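Long-range contacts in oligopeptide ABC transporter, periplasmic oligopeptide-binding protein, putative (PDB 5IPW), which probably captures oligopeptides outside the cytoplasmic membrane, as family 5 solute-binding proteins do, and delivers them to an ABC transporter for uptake: residues E20-S24 with V39-L43; P47-P52 with W262-I266; R73-S77 with D229-N233; W135-G141 with D151-I155. All blocks are in the same frame, centred on the assembly; numbering follows the deposited sequence.

Contact 1: residues E20-S24 with V39-L43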
loop_
_atom_site.group_PDB
_atom_site.type_symbol
_atom_site.label_atom_id
_atom_site.label_comp_id
_atom_site.label_asym_id
_atom_site.label_seq_id
_atom_site.Cartn_x
_atom_site.Cartn_y
_atom_site.Cartn_z
ATOM N N GLU A 20 -18.529 -28.058 -13.895
ATOM C CA GLU A 20 -18.061 -28.032 -15.270
ATOM C C GLU A 20 -17.071 -26.885 -15.404
ATOM O O GLU A 20 -17.267 -25.826 -14.794
ATOM C CB GLU A 20 -19.261 -27.781 -16.180
ATOM C CG GLU A 20 -19.331 -28.639 -17.426
ATOM C CD GLU A 20 -20.532 -28.283 -18.293
ATOM O OE1 GLU A 20 -21.602 -27.925 -17.740
ATOM O OE2 GLU A 20 -20.407 -28.356 -19.535
ATOM N N TYR A 21 -16.011 -27.085 -16.187
ATOM C CA TYR A 21 -15.037 -26.018 -16.432
ATOM C C TYR A 21 -15.133 -25.508 -17.851
ATOM O O TYR A 21 -15.398 -26.278 -18.775
ATOM C CB TYR A 21 -13.616 -26.489 -16.167
ATOM C CG TYR A 21 -13.319 -26.780 -14.725
ATOM C CD1 TYR A 21 -13.619 -25.858 -13.741
ATOM C CD2 TYR A 21 -12.696 -27.971 -14.348
ATOM C CE1 TYR A 21 -13.338 -26.119 -12.417
ATOM C CE2 TYR A 21 -12.405 -28.243 -13.020
ATOM C CZ TYR A 21 -12.735 -27.309 -12.061
ATOM O OH TYR A 21 -12.464 -27.546 -10.738
ATOM N N HIS A 22 -14.907 -24.207 -18.011
ATOM C CA HIS A 22 -14.998 -23.545 -19.308
ATOM C C HIS A 22 -13.728 -22.764 -19.579
ATOM O O HIS A 22 -12.957 -22.500 -18.662
ATOM C CB HIS A 22 -16.205 -22.618 -19.325
ATOM C CG HIS A 22 -17.484 -23.309 -18.978
ATOM N ND1 HIS A 22 -18.155 -24.120 -19.869
ATOM C CD2 HIS A 22 -18.200 -23.334 -17.830
ATOM C CE1 HIS A 22 -19.236 -24.607 -19.285
ATOM N NE2 HIS A 22 -19.284 -24.149 -18.047
ATOM N N GLU A 23 -13.516 -22.393 -20.836
ATOM C CA GLU A 23 -12.273 -21.744 -21.252
ATOM C C GLU A 23 -12.549 -20.733 -22.328
ATOM O O GLU A 23 -13.592 -20.786 -22.969
ATOM C CB GLU A 23 -11.307 -22.792 -21.801
ATOM C CG GLU A 23 -11.675 -23.290 -23.200
ATOM C CD GLU A 23 -11.078 -24.641 -23.542
ATOM O OE1 GLU A 23 -10.163 -25.061 -22.827
ATOM O OE2 GLU A 23 -11.516 -25.288 -24.519
ATOM N N SER A 24 -11.605 -19.828 -22.557
ATOM C CA SER A 24 -11.767 -18.835 -23.611
ATOM C C SER A 24 -11.749 -19.524 -24.969
ATOM O O SER A 24 -10.986 -20.458 -25.162
ATOM C CB SER A 24 -10.656 -17.801 -23.555
ATOM O OG SER A 24 -10.897 -16.761 -24.486
ATOM N N VAL A 39 -8.852 -27.876 -20.817
ATOM C CA VAL A 39 -8.915 -27.096 -19.574
ATOM C C VAL A 39 -8.933 -27.960 -18.298
ATOM O O VAL A 39 -8.312 -27.603 -17.292
ATOM C CB VAL A 39 -10.096 -26.087 -19.601
ATOM C CG1 VAL A 39 -11.439 -26.782 -19.809
ATOM C CG2 VAL A 39 -10.121 -25.240 -18.340
ATOM N N GLU A 40 -9.616 -29.100 -18.358
ATOM C CA GLU A 40 -9.732 -30.011 -17.207
ATOM C C GLU A 40 -8.360 -30.468 -16.732
ATOM O O GLU A 40 -8.123 -30.634 -15.528
ATOM C CB GLU A 40 -10.565 -31.249 -17.572
ATOM C CG GLU A 40 -12.048 -30.983 -17.787
ATOM C CD GLU A 40 -12.389 -30.436 -19.172
ATOM O OE1 GLU A 40 -11.574 -30.612 -20.122
ATOM O OE2 GLU A 40 -13.486 -29.832 -19.303
ATOM N N GLN A 41 -7.472 -30.677 -17.704
ATOM C CA GLN A 41 -6.099 -31.085 -17.451
ATOM C C GLN A 41 -5.189 -29.903 -17.089
ATOM O O GLN A 41 -4.315 -30.033 -16.218
ATOM C CB GLN A 41 -5.557 -31.790 -18.683
ATOM C CG GLN A 41 -4.147 -32.331 -18.514
ATOM C CD GLN A 41 -3.675 -33.115 -19.725
ATOM O OE1 GLN A 41 -4.484 -33.707 -20.465
ATOM N NE2 GLN A 41 -2.358 -33.124 -19.939
ATOM N N ARG A 42 -5.389 -28.771 -17.771
ATOM C CA ARG A 42 -4.624 -27.541 -17.516
ATOM C C ARG A 42 -4.805 -27.005 -16.099
ATOM O O ARG A 42 -3.840 -26.595 -15.456
ATOM C CB ARG A 42 -5.067 -26.438 -18.463
ATOM C CG ARG A 42 -4.453 -26.451 -19.845
ATOM C CD ARG A 42 -4.911 -25.206 -20.590
ATOM N NE ARG A 42 -6.023 -25.522 -21.459
ATOM C CZ ARG A 42 -7.101 -24.778 -21.666
ATOM N NH1 ARG A 42 -7.304 -23.620 -21.062
ATOM N NH2 ARG A 42 -8.008 -25.229 -22.502
ATOM N N LEU A 43 -6.052 -26.971 -15.636
ATOM C CA LEU A 43 -6.366 -26.496 -14.280
ATOM C C LEU A 43 -5.821 -27.433 -13.199
ATOM O O LEU A 43 -5.611 -28.614 -13.446
ATOM C CB LEU A 43 -7.879 -26.371 -14.095
ATOM C CG LEU A 43 -8.574 -25.268 -14.882
ATOM C CD1 LEU A 43 -10.061 -25.553 -14.945
ATOM C CD2 LEU A 43 -8.320 -23.911 -14.249
HETATM O O HOH W 1 -15.587 -29.725 -17.347
HETATM O O HOH W 2 -10.659 -27.833 -23.235
#
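An extended loop packs against a single helical turn near the N terminus of this family 5 solute-binding protein: residues 20-24 run in near-strand conformation past helix 39-42, far from the centre of the chain. An apolar patch is flanked by polar links. Tyr21 offers a broad ring, and Leu43, the first residue beyond the helix, covers one face of it in a CH-pi contact. Val39, compact and beta-branched, packs against the base of the tyrosine, its CG1 4.3 Å from Tyr21 CB. On one side a water accepts from Tyr21 N and donates to Glu40 OE2, both at 2.9 Å. On the other, a second water donates to Glu23 OE1 (2.8 Å) and accepts from Val39 N (3.0 Å); Glu23 also forms a salt bridge with Arg42, although the modelled atoms lie too close for their positions to be trusted. Glu23 OE2 is hydrogen-bonded to Thr28 OG1 of helix 25-32. Leu43 CD1 stands 3.7 Å from the centroid of the Tyr21 ring, only 19° off its normal.

Contact 2: residues P47-P52 with W262-I266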
loop_
_atom_site.group_PDB
_atom_site.type_symbol
_atom_site.label_atom_id
_atom_site.label_comp_id
_atom_site.label_asym_id
_atom_site.label_seq_id
_atom_site.Cartn_x
_atom_site.Cartn_y
_atom_site.Cartn_z
ATOM N N PRO A 47 -8.814 -25.515 -8.107
ATOM C CA PRO A 47 -8.520 -24.125 -8.461
ATOM C C PRO A 47 -9.077 -23.133 -7.449
ATOM O O PRO A 47 -10.023 -23.445 -6.739
ATOM C CB PRO A 47 -9.240 -23.947 -9.806
ATOM C CG PRO A 47 -10.323 -24.967 -9.795
ATOM C CD PRO A 47 -9.725 -26.144 -9.083
ATOM N N LEU A 48 -8.488 -21.947 -7.384
ATOM C CA LEU A 48 -9.069 -20.857 -6.615
ATOM C C LEU A 48 -10.396 -20.489 -7.252
ATOM O O LEU A 48 -10.551 -20.581 -8.465
ATOM C CB LEU A 48 -8.117 -19.660 -6.571
ATOM C CG LEU A 48 -8.633 -18.377 -5.914
ATOM C CD1 LEU A 48 -8.952 -18.577 -4.445
ATOM C CD2 LEU A 48 -7.613 -17.263 -6.071
ATOM N N VAL A 49 -11.370 -20.122 -6.431
ATOM C CA VAL A 49 -12.698 -19.777 -6.917
ATOM C C VAL A 49 -12.931 -18.316 -6.619
ATOM O O VAL A 49 -12.774 -17.874 -5.484
ATOM C CB VAL A 49 -13.793 -20.632 -6.253
ATOM C CG1 VAL A 49 -15.166 -20.272 -6.804
ATOM C CG2 VAL A 49 -13.504 -22.110 -6.476
ATOM N N VAL A 50 -13.297 -17.563 -7.652
ATOM C CA VAL A 50 -13.367 -16.119 -7.553
ATOM C C VAL A 50 -14.785 -15.651 -7.780
ATOM O O VAL A 50 -15.405 -16.016 -8.764
ATOM C CB VAL A 50 -12.419 -15.488 -8.571
ATOM C CG1 VAL A 50 -12.544 -13.964 -8.582
ATOM C CG2 VAL A 50 -11.005 -15.906 -8.231
ATOM N N GLN A 51 -15.303 -14.858 -6.851
ATOM C CA GLN A 51 -16.619 -14.280 -7.030
ATOM C C GLN A 51 -16.481 -12.903 -7.671
ATOM O O GLN A 51 -15.766 -12.043 -7.157
ATOM C CB GLN A 51 -17.371 -14.171 -5.717
ATOM C CG GLN A 51 -18.809 -13.732 -5.906
ATOM C CD GLN A 51 -19.494 -13.514 -4.584
ATOM O OE1 GLN A 51 -19.543 -14.425 -3.747
ATOM N NE2 GLN A 51 -20.015 -12.303 -4.368
ATOM N N PRO A 52 -17.159 -12.699 -8.802
ATOM C CA PRO A 52 -17.073 -11.432 -9.487
ATOM C C PRO A 52 -17.436 -10.234 -8.631
ATOM O O PRO A 52 -18.287 -10.329 -7.757
ATOM C CB PRO A 52 -18.094 -11.570 -10.607
ATOM C CG PRO A 52 -18.125 -13.018 -10.904
ATOM C CD PRO A 52 -17.824 -13.725 -9.618
ATOM N N TRP A 262 -4.797 -20.708 -12.812
ATOM C CA TRP A 262 -5.222 -21.708 -11.821
ATOM C C TRP A 262 -6.420 -21.259 -11.007
ATOM O O TRP A 262 -6.721 -21.866 -9.984
ATOM C CB TRP A 262 -4.057 -22.013 -10.866
ATOM C CG TRP A 262 -3.255 -20.802 -10.594
ATOM C CD1 TRP A 262 -2.155 -20.382 -11.283
ATOM C CD2 TRP A 262 -3.523 -19.803 -9.615
ATOM N NE1 TRP A 262 -1.712 -19.190 -10.780
ATOM C CE2 TRP A 262 -2.532 -18.810 -9.752
ATOM C CE3 TRP A 262 -4.497 -19.649 -8.633
ATOM C CZ2 TRP A 262 -2.488 -17.679 -8.942
ATOM C CZ3 TRP A 262 -4.452 -18.521 -7.822
ATOM C CH2 TRP A 262 -3.458 -17.550 -7.985
ATOM N N ALA A 263 -7.098 -20.201 -11.444
ATOM C CA ALA A 263 -8.300 -19.747 -10.762
ATOM C C ALA A 263 -9.451 -19.750 -11.733
ATOM O O ALA A 263 -9.258 -19.573 -12.926
ATOM C CB ALA A 263 -8.105 -18.357 -10.197
ATOM N N VAL A 264 -10.650 -19.952 -11.204
ATOM C CA VAL A 264 -11.872 -19.905 -11.985
ATOM C C VAL A 264 -12.933 -19.032 -11.322
ATOM O O VAL A 264 -12.794 -18.595 -10.184
ATOM C CB VAL A 264 -12.464 -21.312 -12.207
ATOM C CG1 VAL A 264 -11.447 -22.233 -12.871
ATOM C CG2 VAL A 264 -12.935 -21.928 -10.891
ATOM N N ASP A 265 -13.963 -18.769 -12.107
ATOM C CA ASP A 265 -15.245 -18.201 -11.699
ATOM C C ASP A 265 -16.044 -19.071 -10.777
ATOM O O ASP A 265 -15.819 -20.270 -10.693
ATOM C CB ASP A 265 -16.141 -18.144 -12.941
ATOM C CG ASP A 265 -16.244 -16.814 -13.495
ATOM O OD1 ASP A 265 -15.566 -15.918 -12.966
ATOM O OD2 ASP A 265 -17.006 -16.660 -14.461
ATOM N N ILE A 266 -17.073 -18.476 -10.190
ATOM C CA ILE A 266 -18.138 -19.256 -9.577
ATOM C C ILE A 266 -18.861 -20.161 -10.586
ATOM O O ILE A 266 -19.403 -21.180 -10.197
ATOM C CB ILE A 266 -19.147 -18.381 -8.788
ATOM C CG1 ILE A 266 -19.812 -17.325 -9.670
ATOM C CG2 ILE A 266 -18.449 -17.703 -7.618
ATOM C CD1 ILE A 266 -20.840 -16.475 -8.942
#
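Ile266, Val264 and Leu48 lose the most surface where strands 48-51 and 263-265 pair in parallel, their axes 4.6 Å apart at closest and their directions 39° apart. Val264 N donates to Leu48 O (2.8 Å) and Val264 O accepts from Val50 N (2.8 Å), so one residue bonds to two that flank Val49, as parallel register requires. Its branched side chain suits an extended backbone and shares a sheet face with Val49, with CG1 reaching Pro47 CB at 4.1 Å. Leu48 occupies the other face, where Ala263's small methyl fits beside it (CB-CB 3.9 Å); the longer leucine extends CD2 to within 3.8 Å of CZ3 at the edge of the Trp262 ring, and Leu48 N donates to Trp262 O (3.1 Å). Ile266 adds a weak bond from its N to Val50 O (3.3 Å), and its side chain packs broadly: CG2 lies 4.2 Å from Val49 CG1, and CG1 lies 4.1 Å from Pro52 CD. Strand 48-51 is the middle of a three-stranded mixed sheet, with antiparallel strand 2-4 on its other edge; helix 7-14 covers the Val49 face through Pro7 and Tyr10, while Leu48 meets Pro96 of strand 94-105.

Contact 3: residues R73-S77 with D229-N233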
loop_
_atom_site.group_PDB
_atom_site.type_symbol
_atom_site.label_atom_id
_atom_site.label_comp_id
_atom_site.label_asym_id
_atom_site.label_seq_id
_atom_site.Cartn_x
_atom_site.Cartn_y
_atom_site.Cartn_z
ATOM N N ARG A 73 7.685 -0.211 -15.230
ATOM C CA ARG A 73 7.665 -1.646 -14.930
ATOM C C ARG A 73 6.543 -2.036 -13.963
ATOM O O ARG A 73 5.772 -2.958 -14.236
ATOM C CB ARG A 73 9.034 -2.045 -14.350
ATOM C CG ARG A 73 9.157 -3.461 -13.804
ATOM C CD ARG A 73 10.562 -3.718 -13.274
ATOM N NE ARG A 73 11.544 -3.774 -14.353
ATOM C CZ ARG A 73 11.838 -4.860 -15.070
ATOM N NH1 ARG A 73 11.241 -6.022 -14.838
ATOM N NH2 ARG A 73 12.749 -4.789 -16.032
ATOM N N TRP A 74 6.445 -1.310 -12.856
ATOM C CA TRP A 74 5.590 -1.717 -11.734
ATOM C C TRP A 74 4.098 -1.556 -11.979
ATOM O O TRP A 74 3.289 -2.118 -11.247
ATOM C CB TRP A 74 5.996 -0.985 -10.465
ATOM C CG TRP A 74 7.403 -1.268 -10.135
ATOM C CD1 TRP A 74 8.451 -0.413 -10.242
ATOM C CD2 TRP A 74 7.945 -2.522 -9.706
ATOM N NE1 TRP A 74 9.614 -1.042 -9.879
ATOM C CE2 TRP A 74 9.332 -2.339 -9.546
ATOM C CE3 TRP A 74 7.390 -3.776 -9.422
ATOM C CZ2 TRP A 74 10.177 -3.363 -9.114
ATOM C CZ3 TRP A 74 8.230 -4.794 -8.996
ATOM C CH2 TRP A 74 9.608 -4.581 -8.845
ATOM N N GLY A 75 3.737 -0.792 -12.998
ATOM C CA GLY A 75 2.357 -0.722 -13.432
ATOM C C GLY A 75 1.895 -2.037 -14.019
ATOM O O GLY A 75 0.753 -2.442 -13.822
ATOM N N ILE A 76 2.784 -2.696 -14.753
ATOM C CA ILE A 76 2.490 -4.006 -15.311
ATOM C C ILE A 76 2.476 -5.013 -14.171
ATOM O O ILE A 76 1.545 -5.786 -14.048
ATOM C CB ILE A 76 3.541 -4.455 -16.342
ATOM C CG1 ILE A 76 3.685 -3.434 -17.481
ATOM C CG2 ILE A 76 3.196 -5.828 -16.900
ATOM C CD1 ILE A 76 2.437 -3.200 -18.301
ATOM N N SER A 77 3.508 -4.985 -13.335
ATOM C CA SER A 77 3.588 -5.895 -12.193
ATOM C C SER A 77 2.302 -5.909 -11.367
ATOM O O SER A 77 1.818 -6.971 -11.002
ATOM C CB SER A 77 4.752 -5.540 -11.272
ATOM O OG SER A 77 4.762 -6.412 -10.151
ATOM N N ASP A 229 13.466 -11.915 -15.488
ATOM C CA ASP A 229 12.829 -10.610 -15.661
ATOM C C ASP A 229 11.429 -10.808 -16.233
ATOM O O ASP A 229 11.277 -11.121 -17.417
ATOM C CB ASP A 229 13.674 -9.751 -16.616
ATOM C CG ASP A 229 13.205 -8.311 -16.690
ATOM O OD1 ASP A 229 11.985 -8.067 -16.749
ATOM O OD2 ASP A 229 14.061 -7.408 -16.707
ATOM N N PHE A 230 10.410 -10.603 -15.398
ATOM C CA PHE A 230 9.017 -10.840 -15.797
ATOM C C PHE A 230 8.535 -9.937 -16.933
ATOM O O PHE A 230 7.588 -10.271 -17.632
ATOM C CB PHE A 230 8.077 -10.664 -14.604
ATOM C CG PHE A 230 7.725 -9.238 -14.325
ATOM C CD1 PHE A 230 6.619 -8.652 -14.940
ATOM C CD2 PHE A 230 8.499 -8.468 -13.470
ATOM C CE1 PHE A 230 6.286 -7.332 -14.689
ATOM C CE2 PHE A 230 8.173 -7.144 -13.220
ATOM C CZ PHE A 230 7.066 -6.574 -13.831
ATOM N N LEU A 231 9.172 -8.782 -17.076
ATOM C CA LEU A 231 8.789 -7.775 -18.056
ATOM C C LEU A 231 9.464 -8.038 -19.391
ATOM O O LEU A 231 8.821 -8.004 -20.433
ATOM C CB LEU A 231 9.195 -6.396 -17.528
ATOM C CG LEU A 231 8.789 -5.127 -18.282
ATOM C CD1 LEU A 231 7.288 -4.895 -18.193
ATOM C CD2 LEU A 231 9.525 -3.929 -17.706
ATOM N N GLU A 232 10.763 -8.318 -19.345
ATOM C CA GLU A 232 11.604 -8.425 -20.547
ATOM C C GLU A 232 11.589 -9.824 -21.160
ATOM O O GLU A 232 11.585 -9.964 -22.385
ATOM C CB GLU A 232 13.062 -8.057 -20.219
ATOM C CG GLU A 232 13.281 -6.672 -19.613
ATOM C CD GLU A 232 13.327 -5.550 -20.639
ATOM O OE1 GLU A 232 13.424 -4.372 -20.213
ATOM O OE2 GLU A 232 13.273 -5.835 -21.859
ATOM N N ASN A 233 11.597 -10.857 -20.315
ATOM C CA ASN A 233 11.789 -12.226 -20.796
ATOM C C ASN A 233 10.495 -12.972 -21.137
ATOM O O ASN A 233 9.865 -13.603 -20.293
ATOM C CB ASN A 233 12.618 -13.034 -19.811
ATOM C CG ASN A 233 12.974 -14.403 -20.349
ATOM O OD1 ASN A 233 12.796 -14.673 -21.536
ATOM N ND2 ASN A 233 13.458 -15.284 -19.475
#
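One carboxylate oxygen, Asp229 OD1, serves both a turn and a partner across the contact. It accepts from Leu231 N and Glu232 N, each at 2.9 Å, forming an Asx turn and the wider Asx motif, and it also receives a hydrogen bond from Arg73 in a salt bridge. Aspartate suits the place because its short side chain can fold back onto the backbone while keeping a charge for the arginine. Arg73, in the first turn of helix 73-80, reaches over with a long side chain, so the charges pair although the nearest CA atoms, those of Arg73 and Leu231, are 7.0 Å apart. Leu231 CD2 lies over one face of the guanidinium, whose planar surface tolerates an apolar neighbour while its edge meets the carboxylate. Beside this polar link Phe230 points its ring at the helix: Ile76 CG2 approaches the ring edge at Phe230 CE1 (4.1 Å), and small Ser77 leaves room for the ring, its CB 3.6 Å from Phe230 CZ. Ile76 and Leu231 both also touch Trp67 of strand 62-67, which joins the helix and the 229-233 loop to that sheet. The salt bridge is two-pronged: Arg73 NH1 donates to Asp229 OD1 at 2.9 Å, and NH2 to OD2 at 3.0 Å.

Contact 4: residues W135-G141 with D151-I155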
loop_
_atom_site.group_PDB
_atom_site.type_symbol
_atom_site.label_atom_id
_atom_site.label_comp_id
_atom_site.label_asym_id
_atom_site.label_seq_id
_atom_site.Cartn_x
_atom_site.Cartn_y
_atom_site.Cartn_z
ATOM N N TRP A 135 13.216 -20.151 -4.651
ATOM C CA TRP A 135 13.166 -18.703 -4.601
ATOM C C TRP A 135 13.766 -18.130 -3.309
ATOM O O TRP A 135 14.620 -17.244 -3.379
ATOM C CB TRP A 135 11.732 -18.215 -4.785
ATOM C CG TRP A 135 11.594 -16.741 -4.648
ATOM C CD1 TRP A 135 12.022 -15.793 -5.528
ATOM C CD2 TRP A 135 10.982 -16.038 -3.565
ATOM N NE1 TRP A 135 11.712 -14.544 -5.060
ATOM C CE2 TRP A 135 11.072 -14.665 -3.856
ATOM C CE3 TRP A 135 10.364 -16.438 -2.381
ATOM C CZ2 TRP A 135 10.568 -13.681 -2.998
ATOM C CZ3 TRP A 135 9.873 -15.464 -1.523
ATOM C CH2 TRP A 135 9.977 -14.100 -1.836
ATOM N N VAL A 136 13.350 -18.627 -2.141
ATOM C CA VAL A 136 13.815 -17.998 -0.898
ATOM C C VAL A 136 15.301 -18.269 -0.661
ATOM O O VAL A 136 16.023 -17.364 -0.250
ATOM C CB VAL A 136 12.977 -18.306 0.386
ATOM C CG1 VAL A 136 11.577 -18.810 0.075
ATOM C CG2 VAL A 136 13.688 -19.260 1.333
ATOM N N ASN A 137 15.764 -19.487 -0.935
ATOM C CA ASN A 137 17.159 -19.843 -0.652
ATOM C C ASN A 137 18.139 -19.383 -1.718
ATOM O O ASN A 137 19.163 -18.780 -1.401
ATOM C CB ASN A 137 17.311 -21.351 -0.459
ATOM C CG ASN A 137 16.631 -21.853 0.805
ATOM O OD1 ASN A 137 16.392 -21.097 1.751
ATOM N ND2 ASN A 137 16.311 -23.137 0.824
ATOM N N ASP A 138 17.820 -19.671 -2.977
ATOM C CA ASP A 138 18.771 -19.508 -4.072
ATOM C C ASP A 138 18.612 -18.211 -4.871
ATOM O O ASP A 138 19.416 -17.946 -5.768
ATOM C CB ASP A 138 18.672 -20.709 -5.012
ATOM C CG ASP A 138 18.990 -22.017 -4.315
ATOM O OD1 ASP A 138 19.954 -22.047 -3.526
ATOM O OD2 ASP A 138 18.284 -23.017 -4.557
ATOM N N ILE A 139 17.588 -17.412 -4.565
ATOM C CA ILE A 139 17.449 -16.089 -5.175
ATOM C C ILE A 139 17.511 -15.021 -4.095
ATOM O O ILE A 139 18.447 -14.219 -4.067
ATOM C CB ILE A 139 16.159 -15.949 -6.023
ATOM C CG1 ILE A 139 16.135 -17.044 -7.104
ATOM C CG2 ILE A 139 16.081 -14.563 -6.652
ATOM C CD1 ILE A 139 15.046 -16.913 -8.146
ATOM N N VAL A 140 16.529 -15.017 -3.201
ATOM C CA VAL A 140 16.497 -14.029 -2.132
ATOM C C VAL A 140 17.731 -14.229 -1.255
ATOM O O VAL A 140 18.469 -13.278 -0.995
ATOM C CB VAL A 140 15.210 -14.125 -1.286
ATOM C CG1 VAL A 140 15.225 -13.105 -0.155
ATOM C CG2 VAL A 140 13.976 -13.908 -2.153
ATOM N N GLY A 141 17.971 -15.476 -0.844
ATOM C CA GLY A 141 19.095 -15.814 0.039
ATOM C C GLY A 141 20.441 -16.007 -0.639
ATOM O O GLY A 141 21.351 -16.592 -0.049
ATOM N N ASP A 151 13.518 -7.321 4.810
ATOM C CA ASP A 151 13.135 -7.335 6.226
ATOM C C ASP A 151 12.917 -8.746 6.800
ATOM O O ASP A 151 13.591 -9.148 7.754
ATOM C CB ASP A 151 11.879 -6.453 6.450
ATOM C CG ASP A 151 10.906 -6.442 5.241
ATOM O OD1 ASP A 151 10.891 -7.400 4.438
ATOM O OD2 ASP A 151 10.148 -5.460 5.092
ATOM N N TRP A 152 11.988 -9.488 6.202
ATOM C CA TRP A 152 11.619 -10.826 6.680
ATOM C C TRP A 152 12.755 -11.844 6.598
ATOM O O TRP A 152 12.813 -12.757 7.415
ATOM C CB TRP A 152 10.385 -11.363 5.931
ATOM C CG TRP A 152 10.590 -11.536 4.453
ATOM C CD1 TRP A 152 10.356 -10.611 3.483
ATOM C CD2 TRP A 152 11.081 -12.699 3.787
ATOM N NE1 TRP A 152 10.668 -11.124 2.255
ATOM C CE2 TRP A 152 11.120 -12.406 2.412
ATOM C CE3 TRP A 152 11.495 -13.958 4.220
ATOM C CZ2 TRP A 152 11.553 -13.326 1.466
ATOM C CZ3 TRP A 152 11.925 -14.874 3.276
ATOM C CH2 TRP A 152 11.952 -14.553 1.917
ATOM N N TYR A 153 13.645 -11.709 5.617
ATOM C CA TYR A 153 14.773 -12.640 5.499
ATOM C C TYR A 153 15.874 -12.364 6.528
ATOM O O TYR A 153 16.591 -13.283 6.919
ATOM C CB TYR A 153 15.369 -12.623 4.090
ATOM C CG TYR A 153 16.394 -13.721 3.840
ATOM C CD1 TYR A 153 16.007 -14.982 3.380
ATOM C CD2 TYR A 153 17.750 -13.499 4.063
ATOM C CE1 TYR A 153 16.943 -15.983 3.148
ATOM C CE2 TYR A 153 18.695 -14.491 3.831
ATOM C CZ TYR A 153 18.288 -15.731 3.375
ATOM O OH TYR A 153 19.224 -16.716 3.143
ATOM N N ASN A 154 16.012 -11.107 6.953
ATOM C CA ASN A 154 17.017 -10.732 7.957
ATOM C C ASN A 154 16.653 -11.234 9.348
ATOM O O ASN A 154 17.536 -11.505 10.163
ATOM C CB ASN A 154 17.260 -9.222 7.959
ATOM C CG ASN A 154 18.138 -8.776 6.800
ATOM O OD1 ASN A 154 19.031 -9.508 6.369
ATOM N ND2 ASN A 154 17.889 -7.572 6.290
ATOM N N ILE A 155 15.360 -11.362 9.620
ATOM C CA ILE A 155 14.928 -12.221 10.710
ATOM C C ILE A 155 15.298 -13.613 10.210
ATOM O O ILE A 155 15.023 -13.940 9.057
ATOM C CB ILE A 155 13.412 -12.132 10.970
ATOM C CG1 ILE A 155 13.023 -10.685 11.302
ATOM C CG2 ILE A 155 13.012 -13.083 12.095
ATOM C CD1 ILE A 155 11.595 -10.507 11.766
#
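Two neighbouring aromatic side chains, Trp152 and Tyr153, project from one short helical turn onto the end of a longer helix, and each finds its own hollow there. Trp152 pushes its six-membered ring into a recess lined by Trp135, Val136 and Val140: its CZ2 is 3.7 Å from Trp135 CH2 and 4.0 Å from Val140 CG1, while Val136 CB meets the ring edge 4.2 Å from Trp152 CH2. The two indoles lie nearly parallel, with planes at 28°, but are slid so far apart (six-membered ring centroids at 5.8 Å) that they barely overlap. Both belong to a local aromatic cluster, since each also meets the ring of Phe187. Helix 129-140 and the short helix 151-154 are joined by a loop without regular structure and lead into strand 157-163, an outer strand of the five-stranded antiparallel sheet. The longer helix widens into a pi-type turn at 136-140 before it ends. Val140 is the bump between the two aromatics, its CG1 also 4.1 Å from Tyr153 CD1. The second hollow exists because Gly141 lacks a side chain: Tyr153 OH comes to 3.2 Å from Gly141 CA, where a CB would collide with the hydroxyl. Tyr153 CE1 meanwhile rests 3.8 Å from Val136 O.

Overall arrangement
From the N terminus, contact 1 closes first, a short loop holding helix 25-32. The chain then passes from helix 39-42 into strand 48-51, where contact 2 opens; the two touch through Tyr21 with Pro47 and Leu43 with Val264, joining the N-terminal loop to the three-stranded sheet. Contact 2 closes only at 262-266, and the loop of some two hundred residues between encloses contact 3, which in turn encloses contact 4. The nesting is thus successive, and none of the contacts cross. Contact 3 ties helix 73-80 to the loop after helix 220-227; contact 4 joins helices 129-140 and 151-154, its nearest atoms about 9 Å from contact 3.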